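Side-chain contacts in arfgap-like finger domain containing protein (Cryptosporidium parvum Iowa II, PDB 2OWA), which probably activates the GTPase of ADP-ribosylation factors through the zinc-finger ArfGAP domain that makes up most of this construct: residues F26-I29 / V30-R33; S63-H66 / R67-G70; R101-F104 / K105-G109; S19-L22 / R23-F27. All coordinates share one frame; numbering follows the deposited sequence.

Contact 1 of 4, residues F26-I29 / V30-R33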
loop_
_atom_site.group_PDB
_atom_site.type_symbol
_atom_site.label_atom_id
_atom_site.label_comp_id
_atom_site.label_asym_id
_atom_site.label_seq_id
_atom_site.Cartn_x
_atom_site.Cartn_y
_atom_site.Cartn_z
ATOM N N PHE A 26 -2.160 -3.298 14.614
ATOM C CA PHE A 26 -2.507 -3.798 13.251
ATOM C C PHE A 26 -1.252 -3.859 12.340
ATOM O O PHE A 26 -0.942 -4.889 11.762
ATOM C CB PHE A 26 -3.554 -2.904 12.601
ATOM C CG PHE A 26 -3.798 -3.217 11.157
ATOM C CD1 PHE A 26 -4.624 -4.274 10.799
ATOM C CD2 PHE A 26 -3.135 -2.500 10.151
ATOM C CE1 PHE A 26 -4.854 -4.580 9.433
ATOM C CE2 PHE A 26 -3.343 -2.795 8.813
ATOM C CZ PHE A 26 -4.185 -3.841 8.449
ATOM N N PHE A 27 -0.566 -2.739 12.175
ATOM C CA PHE A 27 0.556 -2.684 11.217
ATOM C C PHE A 27 1.789 -3.506 11.611
ATOM O O PHE A 27 2.533 -3.968 10.768
ATOM C CB PHE A 27 0.940 -1.248 10.925
ATOM C CG PHE A 27 0.045 -0.584 9.916
ATOM C CD1 PHE A 27 -0.088 -1.107 8.628
ATOM C CD2 PHE A 27 -0.647 0.565 10.237
ATOM C CE1 PHE A 27 -0.891 -0.497 7.711
ATOM C CE2 PHE A 27 -1.455 1.197 9.287
ATOM C CZ PHE A 27 -1.594 0.655 8.048
ATOM N N GLN A 28 2.002 -3.690 12.903
ATOM C CA GLN A 28 3.112 -4.510 13.358
ATOM C C GLN A 28 2.954 -5.934 12.811
ATOM O O GLN A 28 3.909 -6.540 12.318
ATOM C CB GLN A 28 3.155 -4.500 14.876
ATOM C CG GLN A 28 3.868 -3.297 15.448
ATOM C CD GLN A 28 3.424 -2.977 16.884
ATOM O OE1 GLN A 28 2.951 -3.857 17.614
ATOM N NE2 GLN A 28 3.546 -1.706 17.270
ATOM N N ILE A 29 1.733 -6.439 12.846
ATOM C CA ILE A 29 1.427 -7.734 12.273
ATOM C C ILE A 29 1.491 -7.729 10.768
ATOM O O ILE A 29 2.175 -8.551 10.171
ATOM C CB ILE A 29 0.021 -8.216 12.676
ATOM C CG1 ILE A 29 -0.085 -8.360 14.192
ATOM C CG2 ILE A 29 -0.314 -9.516 11.954
ATOM C CD1 ILE A 29 1.042 -9.124 14.789
ATOM N N VAL A 30 0.776 -6.799 10.148
ATOM C CA VAL A 30 0.652 -6.837 8.696
ATOM C C VAL A 30 2.028 -6.596 8.025
ATOM O O VAL A 30 2.329 -7.202 7.035
ATOM C CB VAL A 30 -0.484 -5.925 8.210
ATOM C CG1 VAL A 30 -0.466 -5.802 6.707
ATOM C CG2 VAL A 30 -1.834 -6.501 8.696
ATOM N N ARG A 31 2.881 -5.765 8.628
ATOM C CA ARG A 31 4.250 -5.524 8.101
ATOM C C ARG A 31 5.151 -6.737 8.222
ATOM O O ARG A 31 6.091 -6.871 7.448
ATOM C CB ARG A 31 4.928 -4.340 8.818
ATOM C CG ARG A 31 4.640 -2.993 8.202
ATOM C CD ARG A 31 5.542 -1.869 8.808
ATOM N NE ARG A 31 5.803 -2.009 10.256
ATOM C CZ ARG A 31 5.249 -1.277 11.232
ATOM N NH1 ARG A 31 4.342 -0.325 10.978
ATOM N NH2 ARG A 31 5.593 -1.508 12.493
ATOM N N ASN A 32 4.872 -7.596 9.208
ATOM C CA ASN A 32 5.667 -8.792 9.464
ATOM C C ASN A 32 5.325 -9.927 8.494
ATOM O O ASN A 32 6.095 -10.893 8.404
ATOM C CB ASN A 32 5.549 -9.250 10.949
ATOM C CG ASN A 32 6.446 -10.477 11.294
ATOM O OD1 ASN A 32 5.951 -11.606 11.512
ATOM N ND2 ASN A 32 7.767 -10.258 11.336
ATOM N N ARG A 33 4.190 -9.835 7.786
ATOM C CA ARG A 33 3.880 -10.792 6.674
ATOM C C ARG A 33 5.052 -10.774 5.711
ATOM O O ARG A 33 5.509 -9.691 5.335
ATOM C CB ARG A 33 2.582 -10.444 5.947
ATOM C CG ARG A 33 1.384 -10.611 6.817
ATOM C CD ARG A 33 0.063 -10.440 6.107
ATOM N NE ARG A 33 -1.046 -10.452 7.074
ATOM C CZ ARG A 33 -2.288 -10.017 6.862
ATOM N NH1 ARG A 33 -2.666 -9.511 5.694
ATOM N NH2 ARG A 33 -3.190 -10.119 7.830
#
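Val30 lays its CG2 methyl over one face of the Phe26 ring, a CH-pi contact in which CG2 sits 3.8 Å from the ring centroid and is displaced toward the rim on the CE1 and CZ side. The ring reaches that methyl because Phe26 CG stands anti to the backbone N (chi1 171°), which lays the ring along the helix toward the following turn. The same methyl also lies over the middle of the Arg33 guanidinium, whose outer nitrogen NH2 is tied by a salt bridge to Asp93 on helix 86-94. On the next residue, Arg31 doubles back by a bend at chi3 (-37°). Its guanidinium passes with one face above Phe27 O, and NH1 comes 3.5 Å from Phe27 CB; NH2 runs on to Gln28 CG at 3.9 Å, and the Gln28 amide and the guanidinium planes are 59° apart. Arg31 NH1 is held by Ser79 OG. Beneath the side chains the helix is regular at first, with Val30 N bonded to Phe26 O at 3.0 Å, but the bonds made by Asn32 N and Arg33 N are weak as helix 20-32 ends. Phe27 and Val30 face inward, onto Phe57 of strand 56-58. The chemistry is therefore divided: apolar groups seat the helix on the core, while two arginines, whose polar ends bond to neighbouring elements, spend their flat faces and aliphatic parts on packing.

Contact 2 of 4, residues S63-H66 / R67-G70; sequences SSDH and RKMG
Arg67 folds back over the preceding turn and lays one guanidinium face on the Ser63-Ser64 peptide, with Ser63 C about over its centre. A bend at chi3 (-63°) turns the group back, bringing NH1 to 3.0 Å from Ser63 OG and NH2 to 2.8 Å from Ser64 OG. Ser63 OG is a hydrogen-bond partner of Leu60 O, and Arg67 also makes a cation-pi contact with Trp49 on strand 49-51. In the backbone, Arg67 N bonds to Ser63 O. Lys68 follows with its N 3.3 Å from Ser64 O, and its aliphatic chain crosses Asp65, where CE lies 4.1 Å from OD1; the two charged ends do not meet. Met69 then runs alongside His66, both side chains pointing the same way. Its CE methyl comes 3.4 Å from His66 ND1, and SD stands above the ring face at a distance, 4.9 Å from the centroid. Met69 N reaches His66 O from well above the carbonyl plane, in a bond of 160°. The imidazole is held at both nitrogens, ND1 with Ser74 OG and NE2 with Asp41 OD2, two bonds that fix its rotation. At Gly70 the chain leaves helical angles with positive phi (102°), and a water bridges His66 O to Gly70 N. The arrangement is a glycine-terminated C-terminal end of helix 60-67, the helix that starts just after Cys59 and carries Cys62, two of the four cysteines of the ArfGAP zinc finger.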
loop_
_atom_site.group_PDB
_atom_site.type_symbol
_atom_site.label_atom_id
_atom_site.label_comp_id
_atom_site.label_asym_id
_atom_site.label_seq_id
_atom_site.Cartn_x
_atom_site.Cartn_y
_atom_site.Cartn_z
ATOM N N SER A 63 8.750 6.265 -0.939
ATOM C CA SER A 63 7.645 7.105 -0.471
ATOM C C SER A 63 7.725 8.560 -0.956
ATOM O O SER A 63 6.707 9.122 -1.330
ATOM C CB SER A 63 7.522 7.068 1.051
ATOM O OG SER A 63 8.692 7.616 1.661
ATOM N N SER A 64 8.931 9.140 -0.974
ATOM C CA SER A 64 9.138 10.489 -1.518
ATOM C C SER A 64 8.762 10.568 -2.959
ATOM O O SER A 64 8.023 11.464 -3.328
ATOM C CB SER A 64 10.580 11.004 -1.338
ATOM O OG SER A 64 10.873 11.164 0.033
ATOM N N ASP A 65 9.287 9.661 -3.782
ATOM C CA ASP A 65 8.879 9.589 -5.200
ATOM C C ASP A 65 7.379 9.512 -5.390
ATOM O O ASP A 65 6.821 10.243 -6.212
ATOM C CB ASP A 65 9.562 8.434 -5.940
ATOM C CG ASP A 65 11.102 8.530 -5.903
ATOM O OD1 ASP A 65 11.663 9.650 -5.805
ATOM O OD2 ASP A 65 11.747 7.462 -5.913
ATOM N N HIS A 66 6.724 8.611 -4.657
ATOM C CA HIS A 66 5.263 8.501 -4.695
ATOM C C HIS A 66 4.551 9.791 -4.282
ATOM O O HIS A 66 3.522 10.117 -4.835
ATOM C CB HIS A 66 4.773 7.374 -3.794
ATOM C CG HIS A 66 4.951 6.016 -4.385
ATOM N ND1 HIS A 66 3.887 5.212 -4.727
ATOM C CD2 HIS A 66 6.069 5.323 -4.706
ATOM C CE1 HIS A 66 4.335 4.072 -5.219
ATOM N NE2 HIS A 66 5.659 4.120 -5.221
ATOM N N ARG A 67 5.097 10.492 -3.297
ATOM C CA ARG A 67 4.491 11.729 -2.793
ATOM C C ARG A 67 4.491 12.861 -3.842
ATOM O O ARG A 67 3.660 13.773 -3.774
ATOM C CB ARG A 67 5.165 12.183 -1.473
ATOM C CG ARG A 67 4.736 11.379 -0.221
ATOM C CD ARG A 67 5.251 11.987 1.115
ATOM N NE ARG A 67 6.717 11.993 1.224
ATOM C CZ ARG A 67 7.471 11.037 1.796
ATOM N NH1 ARG A 67 6.933 9.950 2.330
ATOM N NH2 ARG A 67 8.793 11.158 1.832
ATOM N N LYS A 68 5.419 12.797 -4.794
ATOM C CA LYS A 68 5.459 13.739 -5.923
ATOM C C LYS A 68 4.468 13.437 -7.043
ATOM O O LYS A 68 4.326 14.221 -7.963
ATOM C CB LYS A 68 6.848 13.773 -6.550
ATOM C CG LYS A 68 7.998 14.100 -5.628
ATOM C CD LYS A 68 9.305 13.912 -6.425
ATOM C CE LYS A 68 10.486 13.594 -5.518
ATOM N NZ LYS A 68 10.595 14.587 -4.408
ATOM N N MET A 69 3.808 12.289 -6.998
ATOM C CA MET A 69 2.928 11.894 -8.092
ATOM C C MET A 69 1.498 12.419 -7.955
ATOM O O MET A 69 0.825 12.639 -8.963
ATOM C CB MET A 69 2.890 10.378 -8.207
ATOM C CG MET A 69 4.239 9.776 -8.524
ATOM S SD MET A 69 4.221 7.982 -8.678
ATOM C CE MET A 69 3.362 7.446 -7.254
ATOM N N GLY A 70 1.002 12.577 -6.736
ATOM C CA GLY A 70 -0.361 13.109 -6.578
ATOM C C GLY A 70 -1.351 12.008 -6.264
ATOM O O GLY A 70 -1.266 10.902 -6.828
HETATM O O HOH W 1 1.267 11.078 -4.222
#

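Contact 3 of 4, residues R101-F104 / K105-G109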
loop_
_atom_site.group_PDB
_atom_site.type_symbol
_atom_site.label_atom_id
_atom_site.label_comp_id
_atom_site.label_asym_id
_atom_site.label_seq_id
_atom_site.Cartn_x
_atom_site.Cartn_y
_atom_site.Cartn_z
ATOM N N ARG A 101 2.235 -7.841 -6.263
ATOM C CA ARG A 101 3.280 -8.470 -7.081
ATOM C C ARG A 101 2.629 -9.530 -7.969
ATOM O O ARG A 101 2.908 -9.590 -9.149
ATOM C CB ARG A 101 4.369 -9.146 -6.219
ATOM C CG ARG A 101 5.550 -8.253 -5.892
ATOM C CD ARG A 101 6.337 -8.823 -4.692
ATOM N NE ARG A 101 7.167 -7.815 -4.056
ATOM C CZ ARG A 101 7.467 -7.826 -2.761
ATOM N NH1 ARG A 101 7.002 -8.818 -2.004
ATOM N NH2 ARG A 101 8.230 -6.858 -2.227
ATOM N N ASN A 102 1.720 -10.312 -7.405
ATOM C CA ASN A 102 1.104 -11.378 -8.169
ATOM C C ASN A 102 0.296 -10.802 -9.320
ATOM O O ASN A 102 0.430 -11.253 -10.449
ATOM C CB ASN A 102 0.230 -12.312 -7.289
ATOM C CG ASN A 102 -0.625 -13.287 -8.136
ATOM O OD1 ASN A 102 -0.101 -14.018 -8.965
ATOM N ND2 ASN A 102 -1.935 -13.278 -7.931
ATOM N N TYR A 103 -0.547 -9.803 -9.022
ATOM C CA TYR A 103 -1.349 -9.177 -10.041
ATOM C C TYR A 103 -0.490 -8.535 -11.152
ATOM O O TYR A 103 -0.707 -8.809 -12.339
ATOM C CB TYR A 103 -2.300 -8.149 -9.430
ATOM C CG TYR A 103 -3.079 -7.367 -10.467
ATOM C CD1 TYR A 103 -4.245 -7.882 -11.012
ATOM C CD2 TYR A 103 -2.621 -6.120 -10.927
ATOM C CE1 TYR A 103 -4.959 -7.183 -11.949
ATOM C CE2 TYR A 103 -3.338 -5.412 -11.872
ATOM C CZ TYR A 103 -4.493 -5.958 -12.378
ATOM O OH TYR A 103 -5.205 -5.284 -13.306
ATOM N N PHE A 104 0.456 -7.701 -10.750
ATOM C CA PHE A 104 1.322 -6.958 -11.695
ATOM C C PHE A 104 2.248 -7.840 -12.543
ATOM O O PHE A 104 2.354 -7.608 -13.742
ATOM C CB PHE A 104 2.062 -5.772 -11.019
ATOM C CG PHE A 104 1.148 -4.609 -10.680
ATOM C CD1 PHE A 104 0.444 -3.946 -11.691
ATOM C CD2 PHE A 104 0.988 -4.183 -9.344
ATOM C CE1 PHE A 104 -0.435 -2.881 -11.388
ATOM C CE2 PHE A 104 0.145 -3.127 -9.014
ATOM C CZ PHE A 104 -0.590 -2.471 -10.043
ATOM N N LYS A 105 2.873 -8.861 -11.952
ATOM C CA LYS A 105 3.682 -9.788 -12.748
ATOM C C LYS A 105 2.828 -10.465 -13.832
ATOM O O LYS A 105 3.354 -10.765 -14.882
ATOM C CB LYS A 105 4.373 -10.870 -11.901
ATOM C CG LYS A 105 5.426 -10.380 -10.882
ATOM C CD LYS A 105 6.024 -11.590 -10.126
ATOM C CE LYS A 105 7.168 -11.198 -9.162
ATOM N NZ LYS A 105 8.311 -10.370 -9.778
ATOM N N GLN A 106 1.541 -10.735 -13.558
ATOM C CA GLN A 106 0.639 -11.291 -14.594
ATOM C C GLN A 106 0.253 -10.271 -15.668
ATOM O O GLN A 106 0.341 -10.565 -16.869
ATOM C CB GLN A 106 -0.639 -11.921 -13.994
ATOM C CG GLN A 106 -0.393 -12.895 -12.830
ATOM C CD GLN A 106 -1.391 -14.069 -12.772
ATOM O OE1 GLN A 106 -2.041 -14.412 -13.784
ATOM N NE2 GLN A 106 -1.505 -14.698 -11.582
ATOM N N VAL A 107 -0.177 -9.076 -15.253
ATOM C CA VAL A 107 -0.722 -8.111 -16.195
ATOM C C VAL A 107 0.358 -7.218 -16.853
ATOM O O VAL A 107 0.191 -6.777 -18.005
ATOM C CB VAL A 107 -1.903 -7.269 -15.622
ATOM C CG1 VAL A 107 -3.000 -8.180 -15.047
ATOM C CG2 VAL A 107 -1.441 -6.268 -14.618
ATOM N N LEU A 108 1.458 -6.974 -16.134
ATOM C CA LEU A 108 2.598 -6.238 -16.696
ATOM C C LEU A 108 3.694 -7.171 -17.238
ATOM O O LEU A 108 4.561 -6.741 -18.019
ATOM C CB LEU A 108 3.143 -5.220 -15.678
ATOM C CG LEU A 108 2.213 -4.046 -15.311
ATOM C CD1 LEU A 108 2.896 -3.127 -14.319
ATOM C CD2 LEU A 108 1.757 -3.257 -16.535
ATOM N N GLY A 109 3.644 -8.450 -16.841
ATOM C CA GLY A 109 4.514 -9.497 -17.428
ATOM C C GLY A 109 5.885 -9.674 -16.800
ATOM O O GLY A 109 6.170 -9.101 -15.727
#
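The last turns of helix 97-107 in the ArfGAP domain make this contact, followed by Gly109, where the chain leaves helical angles with positive phi. Tyr103 and Val107, one turn apart, cross so that both valine methyls meet the ring. CG1 lies over one face, 4.0 Å from the centroid in a CH-pi contact, and CG2 comes 3.4 Å from CE2. With chi1 at 175° the tyrosine ring swings past its own carbonyl carbon to reach Val107. Phe104 runs beside Leu108 instead, its CD1 3.7 Å from Leu108 CD1, and the CG2 methyl of Val107 is a more distant neighbour of the same ring atom. On the outer side, Asn102 and Gln106 join their amides: Gln106 NE2 donates to Asn102 OD1 over 3.0 Å in a bond of 168°. The acceptor lies in the plane of the Gln106 amide, although the two amide planes are turned 70° against each other. Main-chain bonds continue below, with Val107 N 3.0 Å from Tyr103 O, while Gly109 N adds a weak bond to Phe104 O. Around the helix, Tyr103 and Phe104 both meet the ring of Tyr128 on helix 123-135, and Arg101 forms a salt bridge to Glu35. The contact is thus amphipathic in its chemistry: an amide-to-amide bond, straight at its hydrogen though the donor is tilted from the Asn102 carbonyl plane, links two polar side chains on the exposed side, while ring-methyl packing on the other side shapes the apolar surface that meets helix 123-135.

Contact 4 of 4, residues S19-L22 / R23-F27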
loop_
_atom_site.group_PDB
_atom_site.type_symbol
_atom_site.label_atom_id
_atom_site.label_comp_id
_atom_site.label_asym_id
_atom_site.label_seq_id
_atom_site.Cartn_x
_atom_site.Cartn_y
_atom_site.Cartn_z
ATOM N N SER A 19 -7.262 4.673 16.975
ATOM C CA SER A 19 -6.215 5.104 17.925
ATOM C C SER A 19 -4.829 4.775 17.406
ATOM O O SER A 19 -4.683 3.888 16.577
ATOM C CB SER A 19 -6.410 4.426 19.283
ATOM O OG SER A 19 -6.472 3.008 19.139
ATOM N N ASP A 20 -3.804 5.474 17.887
ATOM C CA ASP A 20 -2.423 5.147 17.501
ATOM C C ASP A 20 -2.059 3.716 17.876
ATOM O O ASP A 20 -1.208 3.118 17.261
ATOM C CB ASP A 20 -1.402 6.107 18.167
ATOM C CG ASP A 20 -1.457 7.515 17.586
ATOM O OD1 ASP A 20 -1.961 7.700 16.462
ATOM O OD2 ASP A 20 -0.977 8.452 18.263
ATOM N N LYS A 21 -2.722 3.188 18.897
ATOM C CA LYS A 21 -2.378 1.919 19.484
ATOM C C LYS A 21 -2.986 0.774 18.657
ATOM O O LYS A 21 -2.326 -0.223 18.374
ATOM C CB LYS A 21 -2.895 1.903 20.932
ATOM C CG LYS A 21 -2.955 0.543 21.620
ATOM C CD LYS A 21 -3.093 0.721 23.131
ATOM C CE LYS A 21 -3.620 -0.543 23.800
ATOM N NZ LYS A 21 -5.104 -0.650 23.593
ATOM N N LEU A 22 -4.256 0.908 18.300
ATOM C CA LEU A 22 -4.896 -0.047 17.399
ATOM C C LEU A 22 -4.142 -0.099 16.058
ATOM O O LEU A 22 -3.836 -1.170 15.557
ATOM C CB LEU A 22 -6.366 0.302 17.200
ATOM C CG LEU A 22 -7.197 -0.778 16.508
ATOM C CD1 LEU A 22 -8.611 -0.726 16.993
ATOM C CD2 LEU A 22 -7.164 -0.613 15.009
ATOM N N ARG A 23 -3.837 1.067 15.514
ATOM C CA ARG A 23 -2.995 1.204 14.336
ATOM C C ARG A 23 -1.667 0.452 14.488
ATOM O O ARG A 23 -1.267 -0.336 13.627
ATOM C CB ARG A 23 -2.742 2.686 14.106
ATOM C CG ARG A 23 -2.445 3.051 12.701
ATOM C CD ARG A 23 -1.001 3.376 12.456
ATOM N NE ARG A 23 -0.555 4.585 13.137
ATOM C CZ ARG A 23 0.321 4.582 14.130
ATOM N NH1 ARG A 23 0.821 3.430 14.498
ATOM N NH2 ARG A 23 0.712 5.709 14.730
ATOM N N ASP A 24 -0.983 0.711 15.600
ATOM C CA ASP A 24 0.300 0.067 15.877
ATOM C C ASP A 24 0.199 -1.449 15.900
ATOM O O ASP A 24 0.989 -2.111 15.251
ATOM C CB ASP A 24 0.865 0.548 17.213
ATOM C CG ASP A 24 1.500 1.914 17.130
ATOM O OD1 ASP A 24 1.646 2.450 16.017
ATOM O OD2 ASP A 24 1.896 2.452 18.195
ATOM N N ASN A 25 -0.756 -1.977 16.670
ATOM C CA ASN A 25 -0.987 -3.406 16.751
ATOM C C ASN A 25 -1.344 -4.013 15.395
ATOM O O ASN A 25 -0.881 -5.132 15.065
ATOM C CB ASN A 25 -2.105 -3.705 17.765
ATOM C CG ASN A 25 -1.685 -3.375 19.199
ATOM O OD1 ASN A 25 -0.502 -3.059 19.454
ATOM N ND2 ASN A 25 -2.629 -3.460 20.139
ATOM N N PHE A 26 -2.160 -3.298 14.614
ATOM C CA PHE A 26 -2.507 -3.798 13.251
ATOM C C PHE A 26 -1.252 -3.859 12.340
ATOM O O PHE A 26 -0.942 -4.889 11.762
ATOM C CB PHE A 26 -3.554 -2.904 12.601
ATOM C CG PHE A 26 -3.798 -3.217 11.157
ATOM C CD1 PHE A 26 -4.624 -4.274 10.799
ATOM C CD2 PHE A 26 -3.135 -2.500 10.151
ATOM C CE1 PHE A 26 -4.854 -4.580 9.433
ATOM C CE2 PHE A 26 -3.343 -2.795 8.813
ATOM C CZ PHE A 26 -4.185 -3.841 8.449
ATOM N N PHE A 27 -0.566 -2.739 12.175
ATOM C CA PHE A 27 0.556 -2.684 11.217
ATOM C C PHE A 27 1.789 -3.506 11.611
ATOM O O PHE A 27 2.533 -3.968 10.768
ATOM C CB PHE A 27 0.940 -1.248 10.925
ATOM C CG PHE A 27 0.045 -0.584 9.916
ATOM C CD1 PHE A 27 -0.088 -1.107 8.628
ATOM C CD2 PHE A 27 -0.647 0.565 10.237
ATOM C CE1 PHE A 27 -0.891 -0.497 7.711
ATOM C CE2 PHE A 27 -1.455 1.197 9.287
ATOM C CZ PHE A 27 -1.594 0.655 8.048
HETATM O O HOH W 2 -2.155 6.687 14.239
HETATM O O HOH W 3 -0.329 -0.817 20.471
#
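Regular i to i+4 bonds carry the first turns of helix 20-32, among them Arg23 N to Ser19 O and Asn25 N to Lys21 O, the latter 2.9 Å long and nearly straight at 175°. Ser19 sits at the N-cap, and its OG accepts from Leu22 N at 3.2 Å, taking up an amide of the first turn. Asp20 and Arg23 lie side by side and point the same way, their carboxylate and guanidinium planes only 21° apart. Their salt bridge is long, with Asp20 OD1 3.8 Å from Arg23 NH2, and the oxygen is well out of the guanidinium plane, so charge alone acts there. A water links the pair, donating to Asp20 OD1 and accepting weakly from Arg23 NE. Asp20 has a second partner in Lys83, and Arg23 NE bonds to the Asp82 carbonyl. Bends at chi2 (-106°) and chi3 curl the arginine back, so that one guanidinium face lies over Asp20 O, 3.4 Å from NH1. Asp24 probably extends this charged pair, but it is modelled too close to Arg23 for the detail to be trusted. Farther round, a second water donates to both Lys21 O and Asn25 OD1, while Leu22 turns to Leu89 of helix 86-94. This is a serine-capped helix N-terminus with the Asp20-Arg23 pair on its first turns, packed against the 82-84 region and helix 86-94.

In the fold
From the N terminus, contact 4 opens helix 20-32 and contact 1 finishes it; the two overlap at Phe26 and Phe27, their centres about 10 Å apart. Contact 2 follows in series at the end of helix 60-67, and contact 3 comes last, at the end of helix 97-107. All four are local, within a helix or at its end, so none closes a long loop and none crosses another. Contacts 1 and 4 seat one helix against helix 86-94, contact 3 joins its helix to helix 123-135, and contact 2 lies beside the zinc site, on the opposite side of the chain's centre from contact 1.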